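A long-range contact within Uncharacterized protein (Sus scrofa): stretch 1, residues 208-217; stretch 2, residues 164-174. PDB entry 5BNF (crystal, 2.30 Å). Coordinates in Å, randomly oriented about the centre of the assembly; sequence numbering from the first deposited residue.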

# COMPACT_ATOMS: atom_id res chain seq x y z
N SER A 208 -5.02 11.56 21.97
CA SER A 208 -6.25 10.82 21.74
C SER A 208 -6.20 10.06 20.41
O SER A 208 -6.82 9.01 20.26
CB SER A 208 -7.45 11.77 21.77
OG SER A 208 -7.33 12.78 20.80
N SER A 209 -5.44 10.58 19.45
CA SER A 209 -5.33 9.94 18.14
C SER A 209 -4.73 8.54 18.27
O SER A 209 -5.26 7.57 17.73
CB SER A 209 -4.45 10.78 17.21
OG SER A 209 -4.42 10.23 15.91
N ILE A 210 -3.62 8.44 18.99
CA ILE A 210 -2.96 7.16 19.18
C ILE A 210 -3.78 6.26 20.08
O ILE A 210 -3.69 5.04 19.98
CB ILE A 210 -1.54 7.38 19.73
CG1 ILE A 210 -0.64 7.86 18.59
CG2 ILE A 210 -0.98 6.09 20.33
CD1 ILE A 210 0.41 8.85 19.02
N ASN A 211 -4.58 6.85 20.95
CA ASN A 211 -5.43 6.05 21.82
C ASN A 211 -6.51 5.39 20.96
O ASN A 211 -6.98 4.30 21.27
CB ASN A 211 -6.08 6.92 22.89
CG ASN A 211 -7.02 6.13 23.77
OD1 ASN A 211 -6.60 5.34 24.61
ND2 ASN A 211 -8.32 6.33 23.57
N GLU A 212 -6.89 6.04 19.87
CA GLU A 212 -7.89 5.46 18.99
C GLU A 212 -7.33 4.20 18.36
O GLU A 212 -8.05 3.22 18.18
CB GLU A 212 -8.30 6.44 17.89
CG GLU A 212 -9.03 7.65 18.38
CD GLU A 212 -9.49 8.54 17.25
OE1 GLU A 212 -8.63 8.98 16.45
OE2 GLU A 212 -10.71 8.79 17.15
N LEU A 213 -6.04 4.24 18.03
CA LEU A 213 -5.37 3.09 17.43
C LEU A 213 -5.25 1.97 18.46
O LEU A 213 -5.51 0.81 18.17
CB LEU A 213 -3.97 3.48 16.94
CG LEU A 213 -3.04 2.34 16.51
CD1 LEU A 213 -3.72 1.49 15.44
CD2 LEU A 213 -1.71 2.91 15.98
N GLN A 214 -4.86 2.34 19.67
CA GLN A 214 -4.72 1.38 20.75
C GLN A 214 -6.03 0.62 21.01
O GLN A 214 -6.03 -0.60 21.12
CB GLN A 214 -4.25 2.10 22.01
CG GLN A 214 -4.53 1.35 23.30
CD GLN A 214 -3.27 1.02 24.06
OE1 GLN A 214 -2.48 1.90 24.39
NE2 GLN A 214 -3.08 -0.26 24.36
N LEU A 215 -7.15 1.34 21.09
CA LEU A 215 -8.43 0.68 21.34
C LEU A 215 -8.76 -0.31 20.23
O LEU A 215 -9.32 -1.37 20.49
CB LEU A 215 -9.54 1.71 21.49
CG LEU A 215 -9.83 2.21 22.92
CD1 LEU A 215 -8.56 2.32 23.75
CD2 LEU A 215 -10.53 3.54 22.82
N ILE A 216 -8.43 0.04 19.00
CA ILE A 216 -8.67 -0.87 17.89
C ILE A 216 -7.94 -2.18 18.16
O ILE A 216 -8.52 -3.25 18.07
CB ILE A 216 -8.14 -0.29 16.57
CG1 ILE A 216 -9.04 0.85 16.09
CG2 ILE A 216 -8.00 -1.41 15.54
CD1 ILE A 216 -8.52 1.59 14.86
N LEU A 217 -6.66 -2.07 18.51
CA LEU A 217 -5.82 -3.24 18.78
C LEU A 217 -6.17 -4.04 20.02
O LEU A 217 -6.11 -5.27 19.99
CB LEU A 217 -4.36 -2.80 18.82
CG LEU A 217 -3.88 -2.29 17.47
CD1 LEU A 217 -2.65 -1.42 17.62
CD2 LEU A 217 -3.60 -3.47 16.56
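Stretch 2 (164-174) SNAFDKTSTFG

How a loop is fastened to a helix is well illustrated by residues 164-174 of this Sus scrofa protein, which lie against the helix formed by residues 208-217. The general principle is that a polar contact can fix the position of the backbone while an aromatic residue supplies the largest single share of the buried surface. Here the two stretches, at least 40 residues apart in sequence wherever they touch, bury 471 Å² between them, summed over both sides.

The backbone of stretch 2 begins as loop. Phe167 and Asp168 are extended, with phi/psi of -103/112° and -104/123°, and a type I beta turn from Asp168 to Ser171 then redirects the chain into a helix that starts at Thr172 and continues beyond the stretch. The turn is held from within: Asp168 OD1 accepts from Thr170 N at 2.6 Å and from Thr170 OG1 at 2.7 Å, and Ser171 OG donates to Asp168 O at 2.9 Å. Ser171 also caps the new helix, its OG accepting from Gly174 N at 3.2 Å. The closest approach of the two backbones is at Ser209 and Phe167, whose CA atoms are 5.4 Å apart. From there the contacts advance along both chains in the same sense, from Asn165 and Phe167 at Ser209 to Lys169 at Glu212 and Ile216.

The polar anchor is Ser209. Its CA-to-CB bond points toward the loop, and chi1 in the t well places OG where Phe167 N donates to it at 2.9 Å. Ser209 OG is also 2.6 Å from Phe167 O, so the hydroxyl sits close to both backbone polar atoms of a single residue. Beside it, Asn165 brings the end of its side chain nearer the helix, with Ser209 CB and Asn165 ND2 3.8 Å apart.

The apolar part of the contact centres on Phe167, which has 109 Å² covered by the helix, more than any other residue of the pair. Leu213 CB lies 3.6 Å from the centroid of the Phe167 ring and 5° off the ring normal, a CH-pi contact almost directly over one face. Leu213 CD1 approaches Phe167 CE1 at 3.6 Å and also reaches Phe173 CE2 at 4.3 Å, linking the loop aromatic to the one in the following helix. One helical turn beyond Glu212, Ile216 CD1 packs 3.7 Å from Phe167 CZ. Glu212 CB, at 4.1 Å from Phe167 CE2, adds the aliphatic base of a charged side chain to these neighbours.

At the more exposed margin, the long side chain of Lys169 reaches up toward the helix. Its NZ comes within 3.8 Å of Ile216 CD1, while Glu212 OE2 is 4.0 Å from Lys169 CE. Water provides the polar link here: water 1 accepts from Lys169 NZ at 3.0 Å and donates to Glu212 O at 2.6 Å, joining the lysine to the helix backbone.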

# COMPACT_ATOMS: atom_id res chain seq x y z
N SER A 164 -1.35 17.30 13.99
CA SER A 164 -2.33 17.15 15.06
C SER A 164 -2.80 15.74 15.37
O SER A 164 -2.94 15.36 16.53
CB SER A 164 -3.55 18.02 14.78
OG SER A 164 -3.19 19.39 14.73
N ASN A 165 -3.06 14.96 14.33
CA ASN A 165 -3.54 13.59 14.50
C ASN A 165 -2.75 12.58 13.69
O ASN A 165 -3.16 12.18 12.61
CB ASN A 165 -5.01 13.52 14.11
CG ASN A 165 -5.90 14.33 15.03
OD1 ASN A 165 -6.83 14.99 14.58
ND2 ASN A 165 -5.61 14.27 16.32
N ALA A 166 -1.61 12.17 14.24
CA ALA A 166 -0.73 11.21 13.58
C ALA A 166 -1.47 9.97 13.09
O ALA A 166 -1.15 9.44 12.03
CB ALA A 166 0.39 10.80 14.53
N PHE A 167 -2.44 9.50 13.85
CA PHE A 167 -3.20 8.33 13.45
C PHE A 167 -4.55 8.78 12.92
O PHE A 167 -5.40 9.26 13.67
CB PHE A 167 -3.40 7.37 14.63
CG PHE A 167 -4.33 6.23 14.32
CD1 PHE A 167 -3.92 5.17 13.54
CD2 PHE A 167 -5.66 6.26 14.77
CE1 PHE A 167 -4.81 4.15 13.20
CE2 PHE A 167 -6.54 5.26 14.43
CZ PHE A 167 -6.12 4.20 13.65
N ASP A 168 -4.76 8.60 11.62
CA ASP A 168 -5.99 9.01 10.97
C ASP A 168 -6.91 7.83 10.67
O ASP A 168 -6.52 6.90 9.97
CB ASP A 168 -5.63 9.73 9.67
CG ASP A 168 -6.83 10.37 9.01
OD1 ASP A 168 -7.97 9.92 9.25
OD2 ASP A 168 -6.63 11.33 8.24
N LYS A 169 -8.14 7.87 11.19
CA LYS A 169 -9.12 6.81 10.95
C LYS A 169 -9.64 6.78 9.52
O LYS A 169 -10.34 5.84 9.15
CB LYS A 169 -10.32 6.93 11.90
CG LYS A 169 -10.31 5.96 13.08
CD LYS A 169 -11.59 6.13 13.89
CE LYS A 169 -11.55 5.37 15.21
NZ LYS A 169 -11.58 3.90 15.06
N THR A 170 -9.33 7.81 8.73
CA THR A 170 -9.80 7.84 7.34
C THR A 170 -8.70 7.48 6.34
O THR A 170 -8.97 7.35 5.15
CB THR A 170 -10.35 9.24 6.95
OG1 THR A 170 -9.27 10.17 6.85
CG2 THR A 170 -11.35 9.73 7.97
N SER A 171 -7.47 7.33 6.82
CA SER A 171 -6.35 6.98 5.93
C SER A 171 -6.42 5.49 5.61
O SER A 171 -7.21 4.76 6.19
CB SER A 171 -5.02 7.30 6.60
OG SER A 171 -4.79 6.46 7.72
N THR A 172 -5.59 5.05 4.67
CA THR A 172 -5.60 3.64 4.29
C THR A 172 -5.23 2.78 5.50
O THR A 172 -5.85 1.74 5.76
CB THR A 172 -4.60 3.38 3.15
OG1 THR A 172 -4.96 4.18 2.02
CG2 THR A 172 -4.59 1.90 2.76
N PHE A 173 -4.23 3.22 6.24
CA PHE A 173 -3.78 2.51 7.41
C PHE A 173 -4.87 2.37 8.47
O PHE A 173 -5.13 1.28 8.96
CB PHE A 173 -2.58 3.19 8.06
CG PHE A 173 -2.09 2.47 9.29
CD1 PHE A 173 -1.55 1.19 9.18
CD2 PHE A 173 -2.20 3.03 10.54
CE1 PHE A 173 -1.15 0.48 10.30
CE2 PHE A 173 -1.80 2.33 11.67
CZ PHE A 173 -1.27 1.05 11.55
N GLY A 174 -5.49 3.49 8.82
CA GLY A 174 -6.50 3.48 9.86
C GLY A 174 -7.86 2.91 9.52
O GLY A 174 -8.57 2.43 10.40
O HOH W 1 -10.67 3.23 17.80